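Local coordinates for protein 1H-3-hydroxy-4-oxoquinoline 2,4-dioxygenase (Pseudomonas putida, PDB 3IBT) that catalyses the cofactor-independent ring cleavage of 3-hydroxy-1H-quinolin-4-one by dioxygen, giving N-formylanthranilate and carbon monoxide, on an alpha/beta-hydrolase fold, at residues 220-223 and 224-227. Sequence-based numbering, arbitrary orientation.
Sequences YRQL and QLEF. Unlike the reference sequence in segment 224-227: Glu226 (reference Asp).
The ring of Tyr220 meets the side-chain amide of Gln224 one helical turn on, and the approach is oblique: Gln224 OE1 lies 3.4 Å from Tyr220 CE2, with ring and amide planes 66° apart. Gln224 reaches this place because its CG sits beside its own backbone N (chi1 -68°) and the chain then runs extended past the carbonyl of Tyr220. Both polar ends are engaged beyond the pair, Tyr220 OH with Leu123 N and Gln224 NE2 with His210 ND1. With an alanine in place of Gln224, His210 ND1 is likely to lose this partner and a gap to open beside the tyrosine ring. The amide of Gln222 passes at a slant to the carboxylate of Glu226, their planes 77° apart, the closest approach being Gln222 OE1 to Glu226 CG at 3.7 Å. Beneath these side chains the backbone keeps its helical bonding, Phe227 N donating to Leu223 O at 2.9 Å; Gln224 N is shared between the carbonyls of Tyr220 and Arg221. Beyond the two segments, the ring of Phe227 stacks with His231 and meets Phe234 edge-to-face. The side chain of Tyr220 lies about 7 Å from that of Asp120, which probably raises the basicity of the active-site histidine. Helix 218-230 is the crossover between strands 207-212 and 234-238 in a beta-alpha-beta unit at the sheet margin: Gln224 touches both strands, while Leu223 and Phe227 lean on helix 195-200.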
# COMPACT_ATOMS: atom_id res chain seq x y z
N TYR A 220 5.58 17.83 8.27
CA TYR A 220 5.04 16.92 7.27
C TYR A 220 3.54 17.07 7.13
O TYR A 220 3.02 17.09 6.03
CB TYR A 220 5.34 15.46 7.68
CG TYR A 220 5.08 14.39 6.62
CD1 TYR A 220 6.04 14.11 5.64
CD2 TYR A 220 3.90 13.63 6.63
CE1 TYR A 220 5.84 13.10 4.67
CE2 TYR A 220 3.67 12.61 5.65
CZ TYR A 220 4.65 12.36 4.68
OH TYR A 220 4.47 11.41 3.71
N ARG A 221 2.84 17.15 8.26
CA ARG A 221 1.42 17.37 8.21
C ARG A 221 1.16 18.69 7.49
O ARG A 221 0.29 18.77 6.66
CB ARG A 221 0.84 17.38 9.62
CG ARG A 221 1.06 16.07 10.40
CD ARG A 221 0.54 16.20 11.82
NE ARG A 221 0.92 15.07 12.64
CZ ARG A 221 1.90 15.10 13.55
NH1 ARG A 221 2.58 16.24 13.74
NH2 ARG A 221 2.21 14.02 14.27
N GLN A 222 1.97 19.71 7.79
CA GLN A 222 1.86 21.01 7.15
C GLN A 222 2.21 20.97 5.65
O GLN A 222 1.58 21.66 4.82
CB GLN A 222 2.80 21.96 7.87
CG GLN A 222 2.56 23.40 7.60
CD GLN A 222 1.11 23.78 7.69
OE1 GLN A 222 0.55 24.27 6.72
NE2 GLN A 222 0.49 23.60 8.86
N LEU A 223 3.21 20.19 5.29
CA LEU A 223 3.57 20.02 3.90
C LEU A 223 2.38 19.54 3.07
O LEU A 223 2.26 19.90 1.90
CB LEU A 223 4.71 19.00 3.76
CG LEU A 223 5.11 18.64 2.33
CD1 LEU A 223 6.25 19.56 1.87
CD2 LEU A 223 5.45 17.13 2.08
N GLN A 224 1.49 18.74 3.64
CA GLN A 224 0.44 18.21 2.78
C GLN A 224 -0.66 19.23 2.68
O GLN A 224 -1.20 19.47 1.59
CB GLN A 224 -0.08 16.84 3.22
CG GLN A 224 0.95 15.73 3.05
CD GLN A 224 0.42 14.36 3.50
OE1 GLN A 224 0.69 13.91 4.61
NE2 GLN A 224 -0.38 13.71 2.64
N LEU A 225 -0.98 19.83 3.80
CA LEU A 225 -2.00 20.87 3.82
C LEU A 225 -1.69 21.87 2.76
O LEU A 225 -2.58 22.34 2.05
CB LEU A 225 -2.06 21.51 5.17
CG LEU A 225 -3.24 21.03 6.03
CD1 LEU A 225 -3.70 19.56 5.75
CD2 LEU A 225 -2.83 21.23 7.48
N GLU A 226 -0.38 22.10 2.60
CA GLU A 226 0.14 23.05 1.62
C GLU A 226 0.17 22.55 0.19
O GLU A 226 -0.19 23.29 -0.71
CB GLU A 226 1.50 23.59 2.04
CG GLU A 226 1.41 24.65 3.14
CD GLU A 226 2.79 24.98 3.64
OE1 GLU A 226 3.69 24.15 3.38
OE2 GLU A 226 3.01 26.07 4.25
N PHE A 227 0.58 21.30 -0.03
CA PHE A 227 0.50 20.75 -1.35
C PHE A 227 -0.91 20.83 -1.86
O PHE A 227 -1.17 21.24 -2.99
CB PHE A 227 0.92 19.33 -1.37
CG PHE A 227 1.16 18.82 -2.75
CD1 PHE A 227 0.31 17.85 -3.31
CD2 PHE A 227 2.21 19.34 -3.52
CE1 PHE A 227 0.53 17.39 -4.62
CE2 PHE A 227 2.44 18.89 -4.83
CZ PHE A 227 1.61 17.92 -5.38